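Local structure of N-acetylmuramoyl-L-alanine amidase (Peptoclostridium difficile, 4RN7) at residues 26-29 with 30-34; 115-118 with 119-122; 131-135 with 136-140; 170-173 with 174-178. The protein probably hydrolyses, as a zinc-dependent amidase domain of a longer membrane-anchored protein, the bond between N-acetylmuramic acid and L-alanine in cell-wall peptidoglycan. All blocks are in the same frame, centred on the assembly; numbering follows the deposited sequence.

Interaction 1 of 4, residues 26-29 with 30-34. With ZN (zinc ion), chain B.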
# COMPACT_ATOMS: atom_id res chain seq x y z
N ARG A 26 -4.41 -7.42 -17.47
CA ARG A 26 -4.54 -6.24 -16.64
C ARG A 26 -3.19 -6.06 -15.99
O ARG A 26 -2.48 -7.05 -15.76
CB ARG A 26 -5.60 -6.46 -15.57
CG ARG A 26 -7.01 -6.57 -16.11
CD ARG A 26 -8.03 -6.48 -14.98
NE ARG A 26 -9.39 -6.35 -15.49
CZ ARG A 26 -10.20 -7.38 -15.71
NH1 ARG A 26 -9.78 -8.61 -15.46
NH2 ARG A 26 -11.42 -7.18 -16.18
N TYR A 27 -2.84 -4.81 -15.69
CA TYR A 27 -1.54 -4.49 -15.11
C TYR A 27 -1.65 -4.05 -13.68
O TYR A 27 -2.50 -3.22 -13.35
CB TYR A 27 -0.88 -3.34 -15.88
CG TYR A 27 -0.74 -3.60 -17.34
CD1 TYR A 27 -0.26 -4.81 -17.81
CD2 TYR A 27 -1.08 -2.62 -18.27
CE1 TYR A 27 -0.13 -5.06 -19.16
CE2 TYR A 27 -0.95 -2.85 -19.62
CZ TYR A 27 -0.48 -4.07 -20.06
OH TYR A 27 -0.34 -4.31 -21.41
N GLU A 28 -0.76 -4.57 -12.84
CA GLU A 28 -0.66 -4.13 -11.45
C GLU A 28 -0.60 -2.60 -11.31
O GLU A 28 -1.25 -2.04 -10.43
CB GLU A 28 0.57 -4.76 -10.79
CG GLU A 28 0.90 -4.19 -9.41
CD GLU A 28 2.18 -4.75 -8.83
OE1 GLU A 28 2.77 -5.66 -9.45
OE2 GLU A 28 2.61 -4.27 -7.75
N LYS A 29 0.16 -1.93 -12.18
CA LYS A 29 0.30 -0.48 -12.07
C LYS A 29 -1.06 0.22 -12.04
O LYS A 29 -1.24 1.20 -11.31
CB LYS A 29 1.16 0.11 -13.20
CG LYS A 29 0.59 -0.09 -14.61
CD LYS A 29 1.29 0.85 -15.62
CE LYS A 29 0.64 0.77 -17.00
NZ LYS A 29 1.29 1.68 -18.01
N ASP A 30 -2.01 -0.29 -12.82
CA ASP A 30 -3.30 0.39 -12.96
C ASP A 30 -4.18 0.11 -11.75
O ASP A 30 -4.89 0.99 -11.25
CB ASP A 30 -4.01 -0.07 -14.22
CG ASP A 30 -3.33 0.40 -15.49
OD1 ASP A 30 -2.81 1.54 -15.51
OD2 ASP A 30 -3.32 -0.38 -16.46
N LEU A 31 -4.13 -1.12 -11.27
CA LEU A 31 -4.93 -1.51 -10.11
C LEU A 31 -4.39 -0.85 -8.84
O LEU A 31 -5.15 -0.43 -7.97
CB LEU A 31 -4.95 -3.03 -9.99
CG LEU A 31 -5.57 -3.68 -11.23
CD1 LEU A 31 -5.29 -5.18 -11.31
CD2 LEU A 31 -7.06 -3.41 -11.24
N ASN A 32 -3.06 -0.75 -8.75
CA ASN A 32 -2.46 -0.01 -7.64
C ASN A 32 -2.98 1.42 -7.56
O ASN A 32 -3.27 1.92 -6.47
CB ASN A 32 -0.94 0.04 -7.80
CG ASN A 32 -0.26 -1.29 -7.50
OD1 ASN A 32 -0.88 -2.24 -6.98
ND2 ASN A 32 1.03 -1.37 -7.84
N LEU A 33 -3.04 2.09 -8.71
CA LEU A 33 -3.50 3.48 -8.76
C LEU A 33 -4.97 3.56 -8.34
O LEU A 33 -5.35 4.49 -7.62
CB LEU A 33 -3.31 4.06 -10.16
CG LEU A 33 -3.59 5.55 -10.32
CD1 LEU A 33 -2.66 6.33 -9.40
CD2 LEU A 33 -3.38 5.96 -11.77
N GLN A 34 -5.79 2.58 -8.73
CA GLN A 34 -7.20 2.59 -8.39
C GLN A 34 -7.38 2.48 -6.88
O GLN A 34 -8.14 3.23 -6.28
CB GLN A 34 -7.95 1.44 -9.08
CG GLN A 34 -8.10 1.62 -10.58
CD GLN A 34 -8.75 0.41 -11.24
OE1 GLN A 34 -9.24 -0.49 -10.57
NE2 GLN A 34 -8.75 0.39 -12.57
ZN ZN B . 4.65 -4.39 -7.17
O HOH W 1 -4.53 -2.70 -16.46

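Interaction 2 of 4, residues 115-118 with 119-122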
# COMPACT_ATOMS: atom_id res chain seq x y z
N GLN A 115 -2.20 -4.24 8.87
CA GLN A 115 -2.49 -5.63 8.48
C GLN A 115 -3.68 -6.25 9.21
O GLN A 115 -4.58 -6.82 8.58
CB GLN A 115 -1.24 -6.51 8.66
CG GLN A 115 -1.48 -7.99 8.40
CD GLN A 115 -1.53 -8.32 6.92
OE1 GLN A 115 -1.07 -7.54 6.08
NE2 GLN A 115 -2.08 -9.49 6.59
N SER A 116 -3.71 -6.12 10.53
CA SER A 116 -4.81 -6.68 11.31
C SER A 116 -6.15 -6.03 10.97
O SER A 116 -7.18 -6.69 10.93
CB SER A 116 -4.53 -6.56 12.80
OG SER A 116 -3.41 -7.36 13.15
N THR A 117 -6.12 -4.72 10.71
CA THR A 117 -7.35 -4.00 10.41
C THR A 117 -7.88 -4.40 9.03
O THR A 117 -9.10 -4.59 8.86
CB THR A 117 -7.12 -2.47 10.50
OG1 THR A 117 -6.59 -2.15 11.79
CG2 THR A 117 -8.43 -1.73 10.30
N ILE A 118 -6.98 -4.52 8.06
CA ILE A 118 -7.35 -4.98 6.73
C ILE A 118 -8.06 -6.32 6.84
O ILE A 118 -9.15 -6.50 6.29
CB ILE A 118 -6.11 -5.14 5.81
CG1 ILE A 118 -5.53 -3.78 5.44
CG2 ILE A 118 -6.50 -5.86 4.53
CD1 ILE A 118 -4.18 -3.89 4.73
N VAL A 119 -7.46 -7.25 7.58
CA VAL A 119 -8.04 -8.58 7.76
C VAL A 119 -9.48 -8.54 8.31
O VAL A 119 -10.31 -9.40 7.97
CB VAL A 119 -7.13 -9.47 8.64
CG1 VAL A 119 -7.80 -10.79 8.94
CG2 VAL A 119 -5.81 -9.71 7.91
N SER A 120 -9.78 -7.54 9.13
CA SER A 120 -11.11 -7.43 9.71
C SER A 120 -12.13 -6.89 8.70
O SER A 120 -13.30 -7.25 8.76
CB SER A 120 -11.09 -6.56 10.96
OG SER A 120 -10.80 -5.22 10.64
N TYR A 121 -11.67 -6.05 7.79
CA TYR A 121 -12.54 -5.41 6.79
C TYR A 121 -12.82 -6.23 5.52
O TYR A 121 -13.95 -6.23 5.04
CB TYR A 121 -11.99 -4.03 6.42
CG TYR A 121 -12.44 -2.97 7.39
CD1 TYR A 121 -11.87 -2.87 8.65
CD2 TYR A 121 -13.44 -2.07 7.04
CE1 TYR A 121 -12.29 -1.91 9.55
CE2 TYR A 121 -13.87 -1.10 7.93
CZ TYR A 121 -13.29 -1.02 9.19
OH TYR A 121 -13.71 -0.06 10.07
N VAL A 122 -11.80 -6.90 4.98
CA VAL A 122 -12.00 -7.67 3.74
C VAL A 122 -12.05 -9.17 4.02
O VAL A 122 -12.53 -9.95 3.19
CB VAL A 122 -10.94 -7.36 2.67
CG1 VAL A 122 -11.24 -6.04 2.00
CG2 VAL A 122 -9.57 -7.33 3.29

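Interaction 3 of 4, residues 131-135 with 136-140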
# COMPACT_ATOMS: atom_id res chain seq x y z
N GLU A 131 9.51 -8.43 7.08
CA GLU A 131 10.61 -7.52 6.81
C GLU A 131 11.01 -7.61 5.35
O GLU A 131 11.12 -8.71 4.79
CB GLU A 131 11.82 -7.85 7.69
CG GLU A 131 11.67 -7.43 9.14
CD GLU A 131 12.79 -7.94 10.02
OE1 GLU A 131 13.33 -9.04 9.73
OE2 GLU A 131 13.14 -7.25 11.00
N ASN A 132 11.26 -6.47 4.73
CA ASN A 132 11.69 -6.45 3.34
C ASN A 132 12.55 -5.23 3.06
O ASN A 132 12.20 -4.12 3.48
CB ASN A 132 10.49 -6.46 2.40
CG ASN A 132 10.88 -6.75 0.96
OD1 ASN A 132 11.45 -5.89 0.27
ND2 ASN A 132 10.58 -7.95 0.49
N ASN A 133 13.65 -5.43 2.35
CA ASN A 133 14.60 -4.35 2.09
C ASN A 133 14.27 -3.46 0.89
O ASN A 133 15.13 -2.72 0.41
CB ASN A 133 16.00 -4.93 1.93
CG ASN A 133 17.09 -4.02 2.48
OD1 ASN A 133 16.89 -3.34 3.48
ND2 ASN A 133 18.24 -4.01 1.81
N PHE A 134 13.02 -3.53 0.41
CA PHE A 134 12.55 -2.71 -0.71
C PHE A 134 12.99 -1.25 -0.57
O PHE A 134 12.78 -0.63 0.48
CB PHE A 134 11.02 -2.80 -0.79
CG PHE A 134 10.42 -2.13 -2.00
CD1 PHE A 134 10.71 -2.59 -3.29
CD2 PHE A 134 9.53 -1.07 -1.86
CE1 PHE A 134 10.14 -1.99 -4.41
CE2 PHE A 134 8.94 -0.47 -2.98
CZ PHE A 134 9.25 -0.93 -4.25
N GLU A 135 13.61 -0.71 -1.62
CA GLU A 135 14.28 0.59 -1.53
C GLU A 135 13.38 1.72 -0.99
O GLU A 135 13.84 2.55 -0.19
CB GLU A 135 14.89 0.98 -2.88
CG GLU A 135 15.67 2.30 -2.84
CD GLU A 135 16.45 2.58 -4.11
OE1 GLU A 135 16.39 1.77 -5.05
OE2 GLU A 135 17.14 3.62 -4.14
N VAL A 136 12.11 1.73 -1.40
CA VAL A 136 11.20 2.78 -0.94
C VAL A 136 11.03 2.75 0.58
O VAL A 136 10.94 3.80 1.23
CB VAL A 136 9.84 2.74 -1.66
CG1 VAL A 136 8.94 3.86 -1.17
CG2 VAL A 136 10.04 2.88 -3.16
N LEU A 137 11.02 1.55 1.15
CA LEU A 137 10.94 1.41 2.60
C LEU A 137 12.28 1.74 3.23
O LEU A 137 12.35 2.46 4.24
CB LEU A 137 10.56 -0.03 2.97
CG LEU A 137 9.25 -0.56 2.38
CD1 LEU A 137 8.97 -1.98 2.88
CD2 LEU A 137 8.09 0.36 2.73
N ARG A 138 13.34 1.20 2.64
CA ARG A 138 14.68 1.32 3.19
C ARG A 138 15.17 2.76 3.27
O ARG A 138 15.79 3.15 4.27
CB ARG A 138 15.65 0.48 2.36
CG ARG A 138 17.05 0.42 2.95
CD ARG A 138 18.01 -0.30 2.02
NE ARG A 138 18.27 0.47 0.81
CZ ARG A 138 18.04 0.02 -0.42
NH1 ARG A 138 17.56 -1.20 -0.61
NH2 ARG A 138 18.31 0.79 -1.47
N GLU A 139 14.89 3.55 2.24
CA GLU A 139 15.45 4.89 2.13
C GLU A 139 14.50 6.01 2.53
O GLU A 139 14.88 7.18 2.50
CB GLU A 139 15.99 5.13 0.71
CG GLU A 139 17.03 4.11 0.25
CD GLU A 139 18.32 4.17 1.05
OE1 GLU A 139 18.56 5.18 1.73
OE2 GLU A 139 19.10 3.19 0.99
N SER A 140 13.27 5.66 2.93
CA SER A 140 12.36 6.66 3.49
C SER A 140 12.66 6.91 4.98
O SER A 140 13.13 6.02 5.69
CB SER A 140 10.90 6.27 3.27
OG SER A 140 10.69 4.91 3.61

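Interaction 4 of 4, residues 170-173 with 174-178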
# COMPACT_ATOMS: atom_id res chain seq x y z
N LEU A 170 -11.17 -2.59 1.15
CA LEU A 170 -9.73 -2.67 1.41
C LEU A 170 -9.21 -1.30 1.79
O LEU A 170 -8.49 -1.15 2.78
CB LEU A 170 -9.02 -3.21 0.16
CG LEU A 170 -7.50 -3.12 0.13
CD1 LEU A 170 -6.89 -3.86 1.31
CD2 LEU A 170 -6.98 -3.66 -1.19
N ALA A 171 -9.60 -0.28 1.03
CA ALA A 171 -9.18 1.08 1.32
C ALA A 171 -9.68 1.53 2.68
O ALA A 171 -8.95 2.17 3.43
CB ALA A 171 -9.64 2.05 0.22
N GLU A 172 -10.92 1.17 3.02
CA GLU A 172 -11.47 1.55 4.32
C GLU A 172 -10.67 0.89 5.45
O GLU A 172 -10.34 1.53 6.45
CB GLU A 172 -12.95 1.19 4.42
CG GLU A 172 -13.63 1.64 5.72
CD GLU A 172 -13.64 3.15 5.93
OE1 GLU A 172 -13.53 3.91 4.95
OE2 GLU A 172 -13.75 3.57 7.10
N GLY A 173 -10.34 -0.39 5.26
CA GLY A 173 -9.54 -1.11 6.22
C GLY A 173 -8.18 -0.46 6.42
O GLY A 173 -7.71 -0.31 7.55
N ILE A 174 -7.55 -0.06 5.32
CA ILE A 174 -6.26 0.62 5.40
C ILE A 174 -6.38 1.95 6.13
O ILE A 174 -5.56 2.26 7.01
CB ILE A 174 -5.66 0.84 4.00
CG1 ILE A 174 -5.39 -0.51 3.32
CG2 ILE A 174 -4.36 1.63 4.10
CD1 ILE A 174 -5.07 -0.38 1.84
N VAL A 175 -7.39 2.74 5.78
CA VAL A 175 -7.63 4.01 6.46
C VAL A 175 -7.71 3.82 7.97
O VAL A 175 -7.01 4.50 8.73
CB VAL A 175 -8.92 4.68 5.99
CG1 VAL A 175 -9.23 5.90 6.85
CG2 VAL A 175 -8.79 5.09 4.54
N GLN A 176 -8.53 2.87 8.41
CA GLN A 176 -8.74 2.68 9.83
C GLN A 176 -7.46 2.21 10.53
O GLN A 176 -7.22 2.59 11.68
CB GLN A 176 -9.90 1.71 10.10
CG GLN A 176 -11.26 2.30 9.71
CD GLN A 176 -11.53 3.64 10.36
OE1 GLN A 176 -11.07 3.91 11.48
NE2 GLN A 176 -12.27 4.50 9.67
N GLY A 177 -6.65 1.42 9.84
CA GLY A 177 -5.38 0.98 10.40
C GLY A 177 -4.41 2.14 10.57
O GLY A 177 -3.76 2.28 11.61
N VAL A 178 -4.32 2.97 9.54
CA VAL A 178 -3.48 4.16 9.61
C VAL A 178 -3.93 5.11 10.73
O VAL A 178 -3.11 5.59 11.51
CB VAL A 178 -3.48 4.91 8.28
CG1 VAL A 178 -2.75 6.24 8.40
CG2 VAL A 178 -2.85 4.04 7.22

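Interaction 1 of 4, residues 26-29 with 30-34
At the start of helix 28-44, Tyr27 and Glu28 hand their carbonyls to the next turn: Asp30 N reaches Tyr27 O at 3.0 Å, well above the carbonyl plane, whereas Asn32 N meets Glu28 O at 2.8 Å almost straight on, with an N-H...O angle of 170°. Tyr27 occupies the N-cap position, and one water ties this first turn together, accepting from Tyr27 N and donating to Asp30 OD2 at 2.6 Å. The same OD2 lies at the edge of the Tyr27 ring, 3.6 Å from CD2. Deeper in, the extended side chain of Glu28, its CG opposite the backbone N (chi1 170°), carries OE2 to the zinc ion at 2.1 Å. Asn32, one turn on, comes in across this chain: its ND2 lies 3.2 Å from Glu28 CG and makes a weak bond of 3.3 Å to Glu28 OE2, the amide turned 84° from the carboxylate. The stronger partner of ND2 is Gly11 O, while Thr19 N holds Glu28 OE1 and Leu83 N holds OE2. Lys29 runs alongside Asp30, but its NZ goes to Asp58 and Gly14. His12 and His82 complete the protein ligands of the zinc. The turn belongs to the beta-alpha-beta unit of strand 4-10, helix 28-44 and strand 49-53, with Leu31 and Asn32 packed on Leu83 of strand 77-84.

Interaction 2 of 4, residues 115-118 with 119-122
Val119, one helical turn beyond Gln115, closes the first backbone bond of this stretch of helix 107-122: its N lies 3.1 Å from Gln115 O at an N-H...O angle of 167°. Its CG2 touches Gln115 O at 3.2 Å and lies 4.0 Å from Gln115 NE2, in an amide whose polar partners are Thr97, Ile95 and Asp126. Ser120 follows, modelled in two conformers; in one of them, with chi1 at 67°, OG lies a short 2.5 Å from Thr117 O, a bond to be treated with caution. The firm donor to Thr117 O is Tyr121 N, at 3.1 Å, and the serine hydroxyl would be a second partner in that conformer only. The Tyr121 ring lies alongside Thr117, presenting its edge to that oxygen, while CE1 comes 3.9 Å from Thr117 CG2. Val122 ends the walk with a nearly linear bond from its N to Ile118 O at 3.0 Å, and its CG2 packs against Ile118 CG2 at 3.6 Å. Helix 107-122 is the crossover between strands 95-99 and 126-131; Val119 and Gln115 face strand 126-131, while Thr117, Tyr121 and Val122 lean on helix 164-185.

Interaction 3 of 4, residues 131-135 with 136-140
Asn132 O touches Leu137 CD1 at 3.9 Å, and Asn132 also forms an Asx turn that leads from strand 126-131 into the short helix 135-139. In that turn Asn132 OD1 accepts Phe134 N at 2.8 Å, in the carbonyl plane and on a lone pair. Asn133 comes next: its side-chain amide crosses the arginine chain, OD1 standing 3.6 Å from Arg138 CD with the amide and guanidinium planes 55° apart. Phe134 is the N-cap residue, and its carbonyl receives Arg138 N at 2.9 Å as the first full helical bond. Its ring runs beside Val136, bringing CE2 to 3.5 Å from Val136 CG2. The ring also meets the zinc ligand His82 with planes at about 80°; with its side chain about 6 Å from the zinc ion at the nearest atoms, Phe134 probably helps line the surroundings of the metal. Leu63 and Leu146 pack on the same ring. Glu135, the last of the segment, gives its carbonyl to Glu139 N and lays its CA over one face of the Arg138 guanidinium. Glu135 OE2 and Arg138 NH2, 4.1 Å apart, are beyond a salt bridge and probably interact only weakly. A bend at chi3 (69°) turns the arginine instead toward Glu139, where Arg138 NE makes a salt bridge to OE2 at 2.8 Å, nearly in the guanidinium plane and on the anti side, tilted out of the carboxylate plane.

Interaction 4 of 4, residues 170-173 with 174-178
Leu170 and Ile174 open a regular alpha-helical stretch in the middle of the long helix 164-185, where every carbonyl from 170 to 173 accepts the N-H four residues on. Ile174 N reaches Leu170 O at 2.9 Å and Val175 N reaches Ala171 O at the same length. Gln176 N to Glu172 O follows at 3.0 Å, then Gly177 N to Gly173 O at 3.1 Å, and the series continues with Val178 N to Ile174 O. The backbone groups thus satisfy one another within a mostly buried contact. Around them the apolar side chains pack closely: Leu170 CD1 meets Ile174 CD1 at 4.0 Å, the two chains crossing at a slant, and both touch Ile118 of helix 107-122 and strand 144-151. Ile174 and Val175 lean on Leu39 of helix 28-44, so this turn touches helices 28-44 and 107-122 as well as strand 144-151 of the sheet. The polar exception lies on the partly exposed side, where Glu172 and Gln176 run side by side, both touching Tyr121 of helix 107-122. Glu172 bends at chi2 (62°), which carries its carboxylate forward along the helix, toward the next turn. There Gln176 NE2 donates to Glu172 OE2 at 3.1 Å in a near-straight bond (N-H...O 167°), with OE2 nearly in the amide plane of Gln176 and NE2 on the syn side, 33° out of the carboxylate plane.

In the fold
All four contacts are local, between residues a turn or so apart, yet they serve different places in the amidase fold. Interactions 1 and 3 are N-terminal helix starts close to the zinc: the first supplies a ligand, the second packs an aromatic ring on another ligand, His82. Their chemistry is correspondingly polar, with a metal bond, a water and an Asx turn. Interaction 2 lies toward the C-terminal end of helix 107-122, interaction 4 within helix 164-185, and the two touch, with Thr117 CG2 3.2 Å from Gly173 O and centres about 8 Å apart. Interaction 4 is the most buried; interaction 2 keeps exposed serines. Interactions 3 and 4 lie on opposite sides of the chain's centre.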